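Local coordinates for protein cytosolic acyl coenzyme A thioester hydrolase (Mus musculus, PDB 2V1O) that hydrolyses long-chain acyl-CoAs such as palmitoyl-CoA to free fatty acids and coenzyme A, working as a hexamer built on tandem hotdog domains, at residues 80-89 with 100-110; 1-11 with 62-70. One frame throughout, in Å; residues are numbered along the deposited sequence.

Contact 1: residues 80-89 with 100-110; sequences HSVEVQVHVM and LTNKATLWYVP. With COA (coenzyme A), chain G.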
loop_
_atom_site.group_PDB
_atom_site.type_symbol
_atom_site.label_atom_id
_atom_site.label_comp_id
_atom_site.label_asym_id
_atom_site.label_seq_id
_atom_site.Cartn_x
_atom_site.Cartn_y
_atom_site.Cartn_z
ATOM N N HIS A 80 -34.155 5.728 -6.077
ATOM C CA HIS A 80 -32.789 6.087 -6.470
ATOM C C HIS A 80 -31.715 5.747 -5.438
ATOM O O HIS A 80 -30.606 6.290 -5.499
ATOM C CB HIS A 80 -32.699 7.583 -6.790
ATOM C CG HIS A 80 -33.738 8.065 -7.751
ATOM N ND1 HIS A 80 -33.654 7.855 -9.109
ATOM C CD2 HIS A 80 -34.884 8.755 -7.545
ATOM C CE1 HIS A 80 -34.703 8.398 -9.702
ATOM N NE2 HIS A 80 -35.464 8.950 -8.776
ATOM N N SER A 81 -32.015 4.851 -4.500
ATOM C CA SER A 81 -31.027 4.506 -3.473
ATOM C C SER A 81 -31.117 3.047 -3.004
ATOM O O SER A 81 -32.143 2.382 -3.183
ATOM C CB SER A 81 -31.071 5.490 -2.285
ATOM O OG SER A 81 -32.061 5.145 -1.326
ATOM N N VAL A 82 -30.021 2.578 -2.406
ATOM C CA VAL A 82 -29.861 1.191 -1.966
ATOM C C VAL A 82 -29.420 1.181 -0.509
ATOM O O VAL A 82 -28.445 1.847 -0.149
ATOM C CB VAL A 82 -28.764 0.461 -2.802
ATOM C CG1 VAL A 82 -28.593 -1.021 -2.354
ATOM C CG2 VAL A 82 -29.054 0.559 -4.301
ATOM N N GLU A 83 -30.132 0.426 0.324
ATOM C CA GLU A 83 -29.717 0.226 1.705
ATOM C C GLU A 83 -28.981 -1.106 1.812
ATOM O O GLU A 83 -29.472 -2.135 1.335
ATOM C CB GLU A 83 -30.923 0.249 2.648
ATOM C CG GLU A 83 -30.545 0.197 4.121
ATOM C CD GLU A 83 -31.711 -0.204 5.013
ATOM O OE1 GLU A 83 -32.377 -1.214 4.702
ATOM O OE2 GLU A 83 -31.961 0.498 6.017
ATOM N N VAL A 84 -27.798 -1.072 2.423
ATOM C CA VAL A 84 -26.967 -2.270 2.581
ATOM C C VAL A 84 -26.626 -2.462 4.053
ATOM O O VAL A 84 -26.181 -1.523 4.725
ATOM C CB VAL A 84 -25.638 -2.184 1.750
ATOM C CG1 VAL A 84 -24.810 -3.465 1.927
ATOM C CG2 VAL A 84 -25.911 -1.902 0.249
ATOM N N GLN A 85 -26.868 -3.670 4.555
ATOM C CA GLN A 85 -26.456 -4.043 5.896
ATOM C C GLN A 85 -25.185 -4.865 5.806
ATOM O O GLN A 85 -25.102 -5.819 5.024
ATOM C CB GLN A 85 -27.544 -4.839 6.609
ATOM C CG GLN A 85 -28.775 -4.019 6.936
ATOM C CD GLN A 85 -29.828 -4.809 7.690
ATOM O OE1 GLN A 85 -29.618 -5.968 8.060
ATOM N NE2 GLN A 85 -30.980 -4.183 7.912
ATOM N N VAL A 86 -24.197 -4.486 6.607
ATOM C CA VAL A 86 -22.896 -5.154 6.588
ATOM C C VAL A 86 -22.572 -5.710 7.971
ATOM O O VAL A 86 -22.743 -5.011 8.981
ATOM C CB VAL A 86 -21.770 -4.194 6.135
ATOM C CG1 VAL A 86 -20.393 -4.901 6.169
ATOM C CG2 VAL A 86 -22.069 -3.659 4.732
ATOM N N HIS A 87 -22.131 -6.969 8.010
ATOM C CA HIS A 87 -21.697 -7.617 9.262
ATOM C C HIS A 87 -20.211 -7.892 9.208
ATOM O O HIS A 87 -19.714 -8.447 8.226
ATOM C CB HIS A 87 -22.420 -8.949 9.504
ATOM C CG HIS A 87 -23.832 -8.804 9.975
ATOM N ND1 HIS A 87 -24.816 -8.226 9.204
ATOM C CD2 HIS A 87 -24.432 -9.180 11.130
ATOM C CE1 HIS A 87 -25.958 -8.238 9.867
ATOM N NE2 HIS A 87 -25.753 -8.814 11.037
ATOM N N VAL A 88 -19.510 -7.526 10.279
ATOM C CA VAL A 88 -18.081 -7.822 10.412
ATOM C C VAL A 88 -17.879 -8.779 11.579
ATOM O O VAL A 88 -18.307 -8.501 12.706
ATOM C CB VAL A 88 -17.242 -6.555 10.652
ATOM C CG1 VAL A 88 -15.757 -6.910 10.815
ATOM C CG2 VAL A 88 -17.435 -5.561 9.506
ATOM N N MET A 89 -17.240 -9.907 11.292
ATOM C CA MET A 89 -16.941 -10.916 12.297
ATOM C C MET A 89 -15.430 -11.171 12.313
ATOM O O MET A 89 -14.790 -11.247 11.254
ATOM C CB MET A 89 -17.734 -12.197 12.001
ATOM C CG MET A 89 -17.582 -13.307 13.032
ATOM S SD MET A 89 -18.281 -14.925 12.571
ATOM C CE MET A 89 -17.671 -15.194 10.899
ATOM N N LEU A 100 -18.552 -11.101 17.000
ATOM C CA LEU A 100 -19.139 -10.040 16.185
ATOM C C LEU A 100 -18.408 -8.730 16.487
ATOM O O LEU A 100 -18.410 -8.251 17.626
ATOM C CB LEU A 100 -20.647 -9.897 16.439
ATOM C CG LEU A 100 -21.369 -8.719 15.768
ATOM C CD1 LEU A 100 -21.383 -8.837 14.240
ATOM C CD2 LEU A 100 -22.775 -8.590 16.317
ATOM N N THR A 101 -17.767 -8.180 15.466
ATOM C CA THR A 101 -17.030 -6.931 15.589
ATOM C C THR A 101 -17.974 -5.749 15.455
ATOM O O THR A 101 -17.938 -4.825 16.264
ATOM C CB THR A 101 -15.925 -6.822 14.511
ATOM O OG1 THR A 101 -15.113 -7.994 14.558
ATOM C CG2 THR A 101 -15.062 -5.570 14.727
ATOM N N ASN A 102 -18.841 -5.801 14.446
ATOM C CA ASN A 102 -19.615 -4.644 14.049
ATOM C C ASN A 102 -20.776 -5.004 13.113
ATOM O O ASN A 102 -20.665 -5.927 12.301
ATOM C CB ASN A 102 -18.672 -3.646 13.347
ATOM C CG ASN A 102 -19.378 -2.403 12.892
ATOM O OD1 ASN A 102 -19.686 -2.248 11.711
ATOM N ND2 ASN A 102 -19.674 -1.516 13.833
ATOM N N LYS A 103 -21.886 -4.288 13.252
ATOM C CA LYS A 103 -22.945 -4.272 12.244
ATOM C C LYS A 103 -23.105 -2.824 11.785
ATOM O O LYS A 103 -23.172 -1.912 12.610
ATOM C CB LYS A 103 -24.279 -4.773 12.798
ATOM C CG LYS A 103 -24.292 -6.169 13.397
ATOM C CD LYS A 103 -25.734 -6.510 13.797
ATOM C CE LYS A 103 -25.813 -7.553 14.893
ATOM N NZ LYS A 103 -25.652 -6.949 16.256
ATOM N N ALA A 104 -23.151 -2.613 10.475
ATOM C CA ALA A 104 -23.294 -1.268 9.922
ATOM C C ALA A 104 -24.352 -1.265 8.825
ATOM O O ALA A 104 -24.583 -2.286 8.178
ATOM C CB ALA A 104 -21.951 -0.757 9.379
ATOM N N THR A 105 -25.007 -0.123 8.639
ATOM C CA THR A 105 -25.938 0.053 7.541
ATOM C C THR A 105 -25.472 1.246 6.704
ATOM O O THR A 105 -25.105 2.296 7.242
ATOM C CB THR A 105 -27.387 0.237 8.033
ATOM O OG1 THR A 105 -27.811 -0.952 8.708
ATOM C CG2 THR A 105 -28.350 0.515 6.864
ATOM N N LEU A 106 -25.489 1.059 5.391
ATOM C CA LEU A 106 -25.010 2.062 4.455
ATOM C C LEU A 106 -26.062 2.338 3.396
ATOM O O LEU A 106 -26.821 1.446 3.025
ATOM C CB LEU A 106 -23.748 1.557 3.755
ATOM C CG LEU A 106 -22.637 0.865 4.558
ATOM C CD1 LEU A 106 -21.702 0.105 3.619
ATOM C CD2 LEU A 106 -21.872 1.871 5.375
ATOM N N TRP A 107 -26.057 3.567 2.882
ATOM C CA TRP A 107 -26.891 3.943 1.752
ATOM C C TRP A 107 -26.024 4.367 0.585
ATOM O O TRP A 107 -25.097 5.174 0.746
ATOM C CB TRP A 107 -27.847 5.082 2.131
ATOM C CG TRP A 107 -28.861 4.670 3.144
ATOM C CD1 TRP A 107 -28.703 4.655 4.501
ATOM C CD2 TRP A 107 -30.199 4.215 2.886
ATOM N NE1 TRP A 107 -29.859 4.223 5.107
ATOM C CE2 TRP A 107 -30.792 3.940 4.139
ATOM C CE3 TRP A 107 -30.949 4.009 1.717
ATOM C CZ2 TRP A 107 -32.109 3.471 4.262
ATOM C CZ3 TRP A 107 -32.264 3.543 1.840
ATOM C CH2 TRP A 107 -32.825 3.278 3.107
ATOM N N TYR A 108 -26.342 3.807 -0.581
ATOM C CA TYR A 108 -25.665 4.106 -1.834
ATOM C C TYR A 108 -26.644 4.686 -2.845
ATOM O O TYR A 108 -27.830 4.392 -2.805
ATOM C CB TYR A 108 -25.041 2.835 -2.415
ATOM C CG TYR A 108 -23.840 2.362 -1.639
ATOM C CD1 TYR A 108 -22.550 2.759 -2.014
ATOM C CD2 TYR A 108 -23.983 1.531 -0.524
ATOM C CE1 TYR A 108 -21.434 2.347 -1.298
ATOM C CE2 TYR A 108 -22.853 1.108 0.205
ATOM C CZ TYR A 108 -21.592 1.524 -0.193
ATOM O OH TYR A 108 -20.470 1.119 0.501
ATOM N N VAL A 109 -26.115 5.492 -3.751
ATOM C CA VAL A 109 -26.875 6.071 -4.847
ATOM C C VAL A 109 -26.100 5.797 -6.151
ATOM O O VAL A 109 -24.912 6.098 -6.230
ATOM C CB VAL A 109 -27.083 7.595 -4.632
ATOM C CG1 VAL A 109 -27.799 8.226 -5.819
ATOM C CG2 VAL A 109 -27.851 7.870 -3.315
ATOM N N PRO A 110 -26.765 5.212 -7.167
ATOM C CA PRO A 110 -26.049 4.956 -8.419
ATOM C C PRO A 110 -25.857 6.218 -9.253
ATOM O O PRO A 110 -26.813 6.968 -9.489
ATOM C CB PRO A 110 -26.952 3.958 -9.157
ATOM C CG PRO A 110 -28.333 4.238 -8.635
ATOM C CD PRO A 110 -28.168 4.748 -7.217
HETATM N N1A COA G . -28.356 9.413 2.426
HETATM C C2A COA G . -29.277 8.572 1.844
HETATM N N3A COA G . -29.840 8.916 0.637
HETATM C C4A COA G . -29.477 10.078 0.033
HETATM C C5A COA G . -28.543 10.938 0.597
HETATM C C6A COA G . -27.975 10.594 1.811
HETATM N N6A COA G . -27.092 11.395 2.404
HETATM N N7A COA G . -28.391 12.002 -0.233
HETATM C C8A COA G . -29.204 11.828 -1.297
HETATM N N9A COA G . -29.875 10.646 -1.140
HETATM C C1B COA G . -30.743 9.967 -2.102
HETATM C C2B COA G . -32.118 10.615 -2.181
HETATM O O2B COA G . -32.935 10.204 -1.108
HETATM C C3B COA G . -32.574 10.152 -3.556
HETATM O O3B COA G . -33.160 8.864 -3.520
HETATM P P3B COA G . -34.757 8.656 -3.621
HETATM O O7A COA G . -35.355 9.201 -2.365
HETATM O O8A COA G . -35.263 9.428 -4.817
HETATM O O9A COA G . -35.042 7.181 -3.752
HETATM C C4B COA G . -31.268 10.046 -4.343
HETATM O O4B COA G . -30.212 10.064 -3.400
HETATM C C5B COA G . -31.087 11.173 -5.354
HETATM O O5B COA G . -31.344 12.427 -4.762
HETATM P P1A COA G . -31.019 13.755 -5.600
HETATM O O1A COA G . -31.424 13.547 -7.033
HETATM O O2A COA G . -31.716 14.918 -4.929
HETATM O O3A COA G . -29.422 13.945 -5.542
HETATM P P2A COA G . -28.631 14.767 -4.413
HETATM O O4A COA G . -29.269 14.632 -3.052
HETATM O O5A COA G . -28.422 16.207 -4.819
HETATM O O6A COA G . -27.204 14.034 -4.449
HETATM C CBP COA G . -25.611 12.289 -4.024
HETATM C CCP COA G . -27.072 12.725 -3.919
HETATM C CDP COA G . -25.417 11.018 -3.189
HETATM C CEP COA G . -25.352 11.960 -5.495
HETATM C CAP COA G . -24.716 13.432 -3.526
HETATM O OAP COA G . -25.020 13.778 -2.189
HETATM C C9P COA G . -23.243 13.121 -3.645
HETATM O O9P COA G . -22.628 13.169 -4.898
HETATM N N8P COA G . -22.597 12.817 -2.527
HETATM C C7P COA G . -21.234 12.316 -2.530
HETATM C C6P COA G . -21.177 10.829 -2.880
HETATM C C5P COA G . -19.739 10.363 -2.830
HETATM O O5P COA G . -18.949 10.729 -3.717
HETATM N N4P COA G . -19.406 9.570 -1.808
HETATM C C3P COA G . -18.035 9.402 -1.331
HETATM C C2P COA G . -17.401 10.699 -0.782
HETATM S S1P COA G . -15.691 10.305 -0.355
HETATM O O HOH W 1 -31.104 2.678 7.723
HETATM O O HOH W 2 -30.482 -1.238 8.564
#

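Contact 2: residues 1-11 with 62-70; sequences GAMRIMRPDDA and MCIGEVAHV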
loop_
_atom_site.group_PDB
_atom_site.type_symbol
_atom_site.label_atom_id
_atom_site.label_comp_id
_atom_site.label_asym_id
_atom_site.label_seq_id
_atom_site.Cartn_x
_atom_site.Cartn_y
_atom_site.Cartn_z
ATOM N N GLY A 1 -18.764 -13.517 0.228
ATOM C CA GLY A 1 -18.320 -12.474 1.196
ATOM C C GLY A 1 -16.892 -12.009 0.978
ATOM O O GLY A 1 -16.325 -12.167 -0.109
ATOM N N ALA A 2 -16.304 -11.430 2.021
ATOM C CA ALA A 2 -14.907 -11.021 1.984
ATOM C C ALA A 2 -14.224 -11.426 3.290
ATOM O O ALA A 2 -14.814 -11.340 4.355
ATOM C CB ALA A 2 -14.794 -9.520 1.762
ATOM N N MET A 3 -12.988 -11.897 3.196
ATOM C CA MET A 3 -12.187 -12.143 4.392
ATOM C C MET A 3 -10.731 -11.821 4.128
ATOM O O MET A 3 -10.225 -12.019 3.022
ATOM C CB MET A 3 -12.370 -13.566 4.949
ATOM C CG MET A 3 -11.600 -14.675 4.239
ATOM S SD MET A 3 -11.763 -16.311 5.004
ATOM C CE MET A 3 -13.429 -16.765 4.543
ATOM N N ARG A 4 -10.071 -11.321 5.164
ATOM C CA ARG A 4 -8.696 -10.876 5.064
ATOM C C ARG A 4 -8.079 -10.957 6.445
ATOM O O ARG A 4 -8.726 -10.600 7.437
ATOM C CB ARG A 4 -8.679 -9.432 4.550
ATOM C CG ARG A 4 -7.355 -8.729 4.621
ATOM C CD ARG A 4 -7.360 -7.452 3.771
ATOM N NE ARG A 4 -7.639 -6.219 4.514
ATOM C CZ ARG A 4 -6.811 -5.661 5.400
ATOM N NH1 ARG A 4 -5.651 -6.239 5.702
ATOM N NH2 ARG A 4 -7.148 -4.519 5.998
ATOM N N ILE A 5 -6.841 -11.438 6.501
ATOM C CA ILE A 5 -6.092 -11.494 7.749
ATOM C C ILE A 5 -5.599 -10.088 8.095
ATOM O O ILE A 5 -5.176 -9.326 7.216
ATOM C CB ILE A 5 -4.911 -12.508 7.692
ATOM C CG1 ILE A 5 -4.401 -12.835 9.106
ATOM C CG2 ILE A 5 -3.782 -12.009 6.785
ATOM C CD1 ILE A 5 -3.819 -14.245 9.234
ATOM N N MET A 6 -5.660 -9.759 9.374
ATOM C CA MET A 6 -5.250 -8.440 9.843
ATOM C C MET A 6 -3.729 -8.380 9.943
ATOM O O MET A 6 -3.102 -9.292 10.487
ATOM C CB MET A 6 -5.919 -8.123 11.177
ATOM C CG MET A 6 -7.445 -8.031 11.099
ATOM S SD MET A 6 -8.036 -6.589 10.172
ATOM C CE MET A 6 -8.117 -7.286 8.518
ATOM N N ARG A 7 -3.160 -7.303 9.393
ATOM C CA ARG A 7 -1.710 -7.122 9.257
ATOM C C ARG A 7 -1.238 -6.015 10.211
ATOM O O ARG A 7 -2.060 -5.235 10.689
ATOM C CB ARG A 7 -1.370 -6.739 7.804
ATOM C CG ARG A 7 -1.847 -7.738 6.748
ATOM C CD ARG A 7 -1.977 -7.087 5.356
ATOM N NE ARG A 7 -0.708 -7.028 4.628
ATOM C CZ ARG A 7 -0.585 -6.719 3.334
ATOM N NH1 ARG A 7 -1.657 -6.447 2.593
ATOM N NH2 ARG A 7 0.617 -6.692 2.769
ATOM N N PRO A 8 0.080 -5.938 10.494
ATOM C CA PRO A 8 0.588 -4.892 11.397
ATOM C C PRO A 8 0.148 -3.461 11.052
ATOM O O PRO A 8 -0.145 -2.679 11.966
ATOM C CB PRO A 8 2.106 -5.038 11.264
ATOM C CG PRO A 8 2.283 -6.500 11.015
ATOM C CD PRO A 8 1.164 -6.838 10.063
ATOM N N ASP A 9 0.085 -3.129 9.762
ATOM C CA ASP A 9 -0.324 -1.776 9.356
ATOM C C ASP A 9 -1.814 -1.487 9.583
ATOM O O ASP A 9 -2.235 -0.331 9.527
ATOM C CB ASP A 9 0.102 -1.453 7.918
ATOM C CG ASP A 9 1.458 -0.729 7.849
ATOM O OD1 ASP A 9 2.322 -0.933 8.724
ATOM O OD2 ASP A 9 1.652 0.075 6.910
ATOM N N ASP A 10 -2.584 -2.536 9.871
ATOM C CA ASP A 10 -4.008 -2.423 10.185
ATOM C C ASP A 10 -4.244 -2.106 11.658
ATOM O O ASP A 10 -5.379 -1.879 12.055
ATOM C CB ASP A 10 -4.734 -3.729 9.859
ATOM C CG ASP A 10 -4.685 -4.076 8.393
ATOM O OD1 ASP A 10 -4.876 -3.177 7.548
ATOM O OD2 ASP A 10 -4.467 -5.262 8.088
ATOM N N ALA A 11 -3.179 -2.116 12.460
ATOM C CA ALA A 11 -3.311 -2.062 13.916
ATOM C C ALA A 11 -2.473 -0.977 14.575
ATOM O O ALA A 11 -1.451 -0.535 14.032
ATOM C CB ALA A 11 -2.994 -3.421 14.533
ATOM N N MET A 62 -10.258 -6.307 17.442
ATOM C CA MET A 62 -9.691 -7.318 16.577
ATOM C C MET A 62 -8.183 -7.163 16.677
ATOM O O MET A 62 -7.682 -6.068 16.955
ATOM C CB MET A 62 -10.156 -7.097 15.144
ATOM C CG MET A 62 -9.981 -8.297 14.224
ATOM S SD MET A 62 -10.730 -7.977 12.617
ATOM C CE MET A 62 -12.384 -7.496 13.072
ATOM N N CYS A 63 -7.460 -8.255 16.456
ATOM C CA CYS A 63 -6.018 -8.256 16.638
ATOM C C CYS A 63 -5.311 -8.617 15.352
ATOM O O CYS A 63 -5.889 -9.269 14.479
ATOM C CB CYS A 63 -5.621 -9.250 17.737
ATOM S SG CYS A 63 -6.321 -8.869 19.334
ATOM N N ILE A 64 -4.053 -8.193 15.243
ATOM C CA ILE A 64 -3.172 -8.656 14.181
ATOM C C ILE A 64 -3.233 -10.179 14.145
ATOM O O ILE A 64 -3.146 -10.842 15.191
ATOM C CB ILE A 64 -1.698 -8.206 14.421
ATOM C CG1 ILE A 64 -1.570 -6.684 14.325
ATOM C CG2 ILE A 64 -0.755 -8.867 13.423
ATOM C CD1 ILE A 64 -0.305 -6.136 15.010
ATOM N N GLY A 65 -3.414 -10.721 12.944
ATOM C CA GLY A 65 -3.374 -12.160 12.739
ATOM C C GLY A 65 -4.743 -12.811 12.770
ATOM O O GLY A 65 -4.890 -13.961 12.369
ATOM N N GLU A 66 -5.742 -12.085 13.265
ATOM C CA GLU A 66 -7.132 -12.551 13.183
ATOM C C GLU A 66 -7.684 -12.268 11.787
ATOM O O GLU A 66 -7.164 -11.403 11.073
ATOM C CB GLU A 66 -7.991 -11.931 14.292
ATOM C CG GLU A 66 -7.520 -12.371 15.675
ATOM C CD GLU A 66 -8.349 -11.831 16.828
ATOM O OE1 GLU A 66 -8.958 -10.743 16.704
ATOM O OE2 GLU A 66 -8.370 -12.510 17.878
ATOM N N VAL A 67 -8.709 -13.024 11.397
ATOM C CA VAL A 67 -9.309 -12.894 10.075
ATOM C C VAL A 67 -10.605 -12.108 10.208
ATOM O O VAL A 67 -11.505 -12.500 10.956
ATOM C CB VAL A 67 -9.609 -14.264 9.414
ATOM C CG1 VAL A 67 -10.401 -14.066 8.108
ATOM C CG2 VAL A 67 -8.316 -15.058 9.163
ATOM N N ALA A 68 -10.673 -10.996 9.485
ATOM C CA ALA A 68 -11.888 -10.201 9.375
ATOM C C ALA A 68 -12.791 -10.810 8.301
ATOM O O ALA A 68 -12.377 -10.968 7.153
ATOM C CB ALA A 68 -11.534 -8.780 9.021
ATOM N N HIS A 69 -14.005 -11.177 8.690
ATOM C CA HIS A 69 -15.016 -11.684 7.759
ATOM C C HIS A 69 -16.038 -10.581 7.544
ATOM O O HIS A 69 -16.632 -10.116 8.504
ATOM C CB HIS A 69 -15.738 -12.899 8.353
ATOM C CG HIS A 69 -14.937 -14.165 8.343
ATOM N ND1 HIS A 69 -13.964 -14.442 9.280
ATOM C CD2 HIS A 69 -15.007 -15.255 7.543
ATOM C CE1 HIS A 69 -13.448 -15.633 9.036
ATOM N NE2 HIS A 69 -14.068 -16.150 7.992
ATOM N N VAL A 70 -16.242 -10.167 6.294
ATOM C CA VAL A 70 -17.195 -9.093 5.981
ATOM C C VAL A 70 -18.273 -9.607 5.028
ATOM O O VAL A 70 -17.974 -10.159 3.963
ATOM C CB VAL A 70 -16.484 -7.836 5.399
ATOM C CG1 VAL A 70 -17.503 -6.738 5.084
ATOM C CG2 VAL A 70 -15.441 -7.314 6.367
#

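Contact 1: residues 80-89 with 100-110
The antiparallel beta hairpin at the centre of the N-terminal hotdog domain pairs strand 82-89 with 100-110, and it shows how one ladder can present two chemically different faces. Backbone bonds between Val82 and Tyr108, Val84 and Leu106, Val86 and Ala104, and Val88 and Asn102 run in both directions. Near its Met89 end the ladder is interrupted by a classic beta bulge: Thr101 and Asn102 both face Val88, whose O takes Thr101 N at 2.8 Å and Asn102 N at 3.3 Å from the same face of its carbonyl plane.

On the face of Glu83 and Trp107, Glu83 CB lies over the six-membered ring of the indole, 3.6 Å from its centroid and 10° off the normal, a CH-pi contact. With CG anti to the backbone N (chi1 -174°), the Glu83 chain runs on across the ring, and OE2 comes within 3.5 Å of Trp107 CZ2. A water joins the two residues, giving a hydrogen to Glu83 OE2 and accepting one, at 3.3 Å, from Trp107 NE1. Farther along, Lys103 CG sits over the face of the His87 imidazole.

At the open end, His80 N donates to coenzyme A O9A (2.9 Å), a 3'-phosphate oxygen, while Trp107 CB approaches adenine C2A at 3.8 Å. The face of Val84, Val88 and Tyr108 lies against helix 19-38, where Tyr108 OH hydrogen-bonds Glu27. Glu83 OE1 hydrogen-bonds Thr75 OG1, and OE2 forms a salt bridge with Arg139 of helix 130-146; strands 67-77 and 46-57 flank the hairpin.

Contact 2: residues 1-11 with 62-70
The outermost strand pairing on one side of the hotdog sheet within this chain joins the short N-terminal strand 2-5, running antiparallel, to strand 67-70, and the chain beyond it folds over the turn that leads into its partner. Ala2 and Val70 form a hydrogen-bonded pair, as do Arg4 and Ala68. Past the last bridge the exchange continues, with Met6 N giving a nearly straight bond to Glu66 O (2.8 Å) and Gly65 N bonding Met6 O. These bonds tie Met6 to the type II turn Cys63-Glu66, in which Gly65 holds a positive phi of 95°.

Met6 is the main side chain of the contact. Its chain bends at both chi2 and chi3, and it crosses Met62 at about a right angle, Met6 CG lying 3.6 Å from Met62 SD. The bends return Met6 CE to Ala68 CB at 3.8 Å and set the same methyl over the centre of the Arg4 guanidinium. That flat group is fixed at its edge as well: Arg4 NH1 and NH2 grip Asp10 end-on, with Arg4 NH1 2.8 Å from Asp10 OD2. Arg7 N also donates to OD2, on its anti side, so two donors hold one carboxylate oxygen.

On the sheet face of Met3 and Val67, Met3 runs beside His69 with CB over the imidazole, 4.3 Å from the ring centroid. In the loops, Ile64 CG1 meets Ala11 CB at 3.6 Å, next to the active-site residue Asn12.

Neighbouring subunits pack against the region: Arg7 forms a salt bridge with Asp9 of the fourth subunit, and Met3 packs on Gly1 of the third. Such an antiparallel sheet wrapped about a long helix, here 19-38 against Ala68 and Val70, is the hallmark of the hotdog fold.

How the contacts relate
The two contacts illustrate how place in a sheet sets chemistry. Contact 1 is largely buried near the centre of the chain, whereas contact 2, about 19 Å away between centres, is partly buried at the edge and within reach of three other subunits. They belong to one sheet, since strands 67-77 and 82-91 are neighbours: Met89 O probably accepts a hydrogen bond from His69 N, and Val86 packs on Val70. Helix 19-38 lies against both. Contact 1 is a long ladder with a single bulge, and a coenzyme A lies near each end; contact 2 trades ladder length for a turn, a crossed pair of methionines and an arginine-aspartate salt bridge.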